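Long-range contact in glutamate racemase (Francisella tularensis subsp. tularensis, PDB 3OUT), which is an alpha/beta protein of the Asp/Glu/hydantoin racemase family with two parallel sheets and a pocket that holds D-glutamic acid: residues L111-I117 / N138-N144. Numbering follows the deposited sequence.
Sequences LNTVGVI and NIEVYSN
The phenol ring of Y142 takes the methyl of T113 at its edge, near the ring plane, with CE2 3.9 Å from CG2; the carboxylate of E140 is met on the anti side of OE1 by T113 OG1, 29° out of its plane. This hydrogen bond, OG1 to OE1, measures 2.8 Å. Threonine suits a place facing both an acid and, two residues on, an aromatic ring because its CB carries a hydroxyl and a methyl: with chi1 -53°, OG1 lies beside the backbone N and bonds to OE1, while CG2, anti to that N, meets the ring edge and also touches OE1. Glycine at 115, paired with Y142, leaves its place on this face without a side chain.

The other face carries V114, V116, V141 and S143. Valine's beta branch suits an extended strand, and its methyls a helix-covered face: V114 CG2 meets CG2 of I139, just before the strand (3.9 Å), V116 CG2 meets V141 CG1 (4.1 Å), and the small S143 sets OG 4.0 Å from V116 CB. Five backbone bonds join the parallel strands, from E140 N to N112 O through N144 N to V116 O (3.0 Å). At the exposed end a water donates to both N112 O and N138 O.

The chain between the segments is largely helical, as in a beta-alpha-beta crossover. Helices 120-125 and 127-135 cover the valine face through I123, Y128 and I132. Strand 140-145 is outermost in its four-stranded parallel sheet, and strand 113-118 lies between it and strand 181-184.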
ATOM      1  N   LEU B 111      -1.200  40.220 -11.033  1.00 15.14           N
ATOM      2  CA  LEU B 111      -2.374  40.355 -11.855  1.00 14.74           C
ATOM      3  C   LEU B 111      -3.574  40.698 -10.998  1.00 14.29           C
ATOM      4  O   LEU B 111      -3.509  40.573  -9.790  1.00 14.49           O
ATOM      5  CB  LEU B 111      -2.606  39.052 -12.625  1.00 14.14           C
ATOM      6  CG  LEU B 111      -1.423  38.694 -13.520  1.00 14.94           C
ATOM      7  CD1 LEU B 111      -1.699  37.354 -14.217  1.00 13.59           C
ATOM      8  CD2 LEU B 111      -1.102  39.784 -14.562  1.00 15.72           C
ATOM      9  N   ASN B 112      -4.658  41.112 -11.630  1.00 14.42           N
ATOM     10  CA  ASN B 112      -5.907  41.415 -10.964  1.00 14.57           C
ATOM     11  C   ASN B 112      -6.918  40.266 -11.001  1.00 13.18           C
ATOM     12  O   ASN B 112      -7.696  40.079 -10.062  1.00 11.83           O
ATOM     13  CB  ASN B 112      -6.543  42.616 -11.656  1.00 16.84           C
ATOM     14  CG  ASN B 112      -5.589  43.770 -11.759  1.00 21.62           C
ATOM     15  OD1 ASN B 112      -5.253  44.222 -12.869  1.00 30.10           O
ATOM     16  ND2 ASN B 112      -5.117  44.233 -10.621  1.00 22.57           N
ATOM     17  N   THR B 113      -6.884  39.490 -12.091  1.00 13.82           N
ATOM     18  CA  THR B 113      -7.874  38.438 -12.336  1.00 13.86           C
ATOM     19  C   THR B 113      -7.167  37.215 -12.946  1.00 13.72           C
ATOM     20  O   THR B 113      -6.507  37.331 -13.973  1.00 14.04           O
ATOM     21  CB  THR B 113      -8.951  38.962 -13.296  1.00 15.15           C
ATOM     22  OG1 THR B 113      -9.486  40.199 -12.776  1.00 15.71           O
ATOM     23  CG2 THR B 113     -10.041  37.960 -13.408  1.00 15.58           C
ATOM     24  N   VAL B 114      -7.233  36.070 -12.242  1.00 12.60           N
ATOM     25  CA  VAL B 114      -6.467  34.862 -12.612  1.00 12.73           C
ATOM     26  C   VAL B 114      -7.418  33.671 -12.667  1.00 11.10           C
ATOM     27  O   VAL B 114      -8.296  33.528 -11.814  1.00 11.89           O
ATOM     28  CB  VAL B 114      -5.367  34.582 -11.547  1.00 12.47           C
ATOM     29  CG1 VAL B 114      -4.544  33.282 -11.893  1.00 15.05           C
ATOM     30  CG2 VAL B 114      -4.414  35.758 -11.486  1.00 14.96           C
ATOM     31  N   GLY B 115      -7.264  32.834 -13.693  1.00 11.28           N
ATOM     32  CA  GLY B 115      -7.917  31.553 -13.753  1.00 10.82           C
ATOM     33  C   GLY B 115      -6.954  30.435 -13.408  1.00  9.99           C
ATOM     34  O   GLY B 115      -5.764  30.528 -13.652  1.00 10.00           O
ATOM     35  N   VAL B 116      -7.507  29.365 -12.852  1.00 10.29           N
ATOM     36  CA  VAL B 116      -6.751  28.128 -12.530  1.00 10.36           C
ATOM     37  C   VAL B 116      -7.536  26.903 -12.980  1.00  9.72           C
ATOM     38  O   VAL B 116      -8.722  26.760 -12.682  1.00  9.62           O
ATOM     39  CB  VAL B 116      -6.515  28.011 -11.022  1.00 11.48           C
ATOM     40  CG1 VAL B 116      -5.614  26.802 -10.689  1.00 10.13           C
ATOM     41  CG2 VAL B 116      -5.815  29.265 -10.518  1.00 13.19           C
ATOM     42  N   ILE B 117      -6.835  25.993 -13.643  1.00  9.04           N
ATOM     43  CA  ILE B 117      -7.377  24.656 -13.932  1.00  9.48           C
ATOM     44  C   ILE B 117      -6.432  23.648 -13.325  1.00  9.28           C
ATOM     45  O   ILE B 117      -5.207  23.839 -13.353  1.00  9.25           O
ATOM     46  CB  ILE B 117      -7.591  24.345 -15.442  1.00  8.92           C
ATOM     47  CG1 ILE B 117      -6.350  24.675 -16.297  1.00  8.81           C
ATOM     48  CG2 ILE B 117      -8.836  25.121 -15.946  1.00  9.07           C
ATOM     49  CD1 ILE B 117      -6.380  24.197 -17.764  1.00 10.67           C
ATOM     50  N   ASN B 138      -7.021  40.519  -2.709  1.00 14.93           N
ATOM     51  CA  ASN B 138      -7.950  41.142  -3.633  1.00 15.58           C
ATOM     52  C   ASN B 138      -7.819  40.708  -5.084  1.00 14.92           C
ATOM     53  O   ASN B 138      -8.601  41.160  -5.924  1.00 15.70           O
ATOM     54  CB  ASN B 138      -7.865  42.649  -3.479  1.00 16.36           C
ATOM     55  CG  ASN B 138      -8.488  43.094  -2.167  1.00 19.77           C
ATOM     56  OD1 ASN B 138      -9.624  42.703  -1.823  1.00 26.24           O
ATOM     57  ND2 ASN B 138      -7.747  43.847  -1.412  1.00 23.08           N
ATOM     58  N   ILE B 139      -6.886  39.793  -5.363  1.00 13.43           N
ATOM     59  CA  ILE B 139      -6.816  39.147  -6.678  1.00 12.53           C
ATOM     60  C   ILE B 139      -8.053  38.256  -6.818  1.00 13.32           C
ATOM     61  O   ILE B 139      -8.405  37.468  -5.911  1.00 13.32           O
ATOM     62  CB  ILE B 139      -5.516  38.343  -6.875  1.00 12.33           C
ATOM     63  CG1 ILE B 139      -4.290  39.256  -6.824  1.00 12.57           C
ATOM     64  CG2 ILE B 139      -5.585  37.575  -8.196  1.00 11.22           C
ATOM     65  CD1 ILE B 139      -2.961  38.546  -6.843  1.00 15.90           C
ATOM     66  N   GLU B 140      -8.722  38.380  -7.954  1.00 12.55           N
ATOM     67  CA  GLU B 140      -9.899  37.589  -8.262  1.00 12.45           C
ATOM     68  C   GLU B 140      -9.389  36.289  -8.833  1.00 11.82           C
ATOM     69  O   GLU B 140      -8.673  36.302  -9.837  1.00 11.64           O
ATOM     70  CB  GLU B 140     -10.770  38.299  -9.317  1.00 12.74           C
ATOM     71  CG  GLU B 140     -11.376  39.550  -8.812  1.00 17.68           C
ATOM     72  CD  GLU B 140     -12.092  40.337  -9.885  1.00 23.35           C
ATOM     73  OE1 GLU B 140     -11.776  40.212 -11.096  1.00 27.53           O
ATOM     74  OE2 GLU B 140     -12.972  41.111  -9.500  1.00 25.11           O
ATOM     75  N   VAL B 141      -9.737  35.182  -8.180  1.00 10.92           N
ATOM     76  CA  VAL B 141      -9.311  33.834  -8.622  1.00 11.05           C
ATOM     77  C   VAL B 141     -10.514  32.960  -8.990  1.00 10.90           C
ATOM     78  O   VAL B 141     -11.407  32.762  -8.179  1.00 13.46           O
ATOM     79  CB  VAL B 141      -8.468  33.128  -7.556  1.00 10.92           C
ATOM     80  CG1 VAL B 141      -7.982  31.739  -8.087  1.00 10.00           C
ATOM     81  CG2 VAL B 141      -7.275  33.981  -7.128  1.00 10.31           C
ATOM     82  N   TYR B 142     -10.548  32.527 -10.250  1.00 11.19           N
ATOM     83  CA  TYR B 142     -11.580  31.631 -10.765  1.00 11.90           C
ATOM     84  C   TYR B 142     -10.949  30.255 -11.029  1.00 12.04           C
ATOM     85  O   TYR B 142      -9.945  30.147 -11.727  1.00 12.45           O
ATOM     86  CB  TYR B 142     -12.128  32.182 -12.063  1.00 12.85           C
ATOM     87  CG  TYR B 142     -12.914  33.460 -11.875  1.00 15.96           C
ATOM     88  CD1 TYR B 142     -14.232  33.433 -11.412  1.00 18.37           C
ATOM     89  CD2 TYR B 142     -12.334  34.663 -12.168  1.00 17.40           C
ATOM     90  CE1 TYR B 142     -14.958  34.620 -11.265  1.00 21.15           C
ATOM     91  CE2 TYR B 142     -13.031  35.855 -12.021  1.00 20.70           C
ATOM     92  CZ  TYR B 142     -14.333  35.826 -11.575  1.00 21.98           C
ATOM     93  OH  TYR B 142     -14.992  37.036 -11.470  1.00 27.18           O
ATOM     94  N   SER B 143     -11.535  29.231 -10.435  1.00 12.28           N
ATOM     95  CA  SER B 143     -10.964  27.896 -10.495  1.00 12.51           C
ATOM     96  C   SER B 143     -11.966  26.908 -11.052  1.00 13.43           C
ATOM     97  O   SER B 143     -13.166  26.967 -10.715  1.00 13.83           O
ATOM     98  CB  SER B 143     -10.575  27.462  -9.090  1.00 12.71           C
ATOM     99  OG  SER B 143      -9.594  28.307  -8.503  1.00 13.30           O
ATOM    100  N   ASN B 144     -11.485  25.981 -11.881  1.00 11.97           N
ATOM    101  CA  ASN B 144     -12.348  24.925 -12.421  1.00 12.03           C
ATOM    102  C   ASN B 144     -11.568  23.617 -12.574  1.00 10.88           C
ATOM    103  O   ASN B 144     -10.544  23.610 -13.209  1.00 10.96           O
ATOM    104  CB  ASN B 144     -12.950  25.333 -13.767  1.00 12.53           C
ATOM    105  CG  ASN B 144     -14.251  24.595 -14.091  1.00 13.56           C
ATOM    106  OD1 ASN B 144     -15.062  24.333 -13.199  1.00 16.92           O
ATOM    107  ND2 ASN B 144     -14.465  24.290 -15.382  1.00 14.04           N
TER
HETATM  108  O   HOH W   1      -8.595  42.358  -8.374  1.00 27.90           O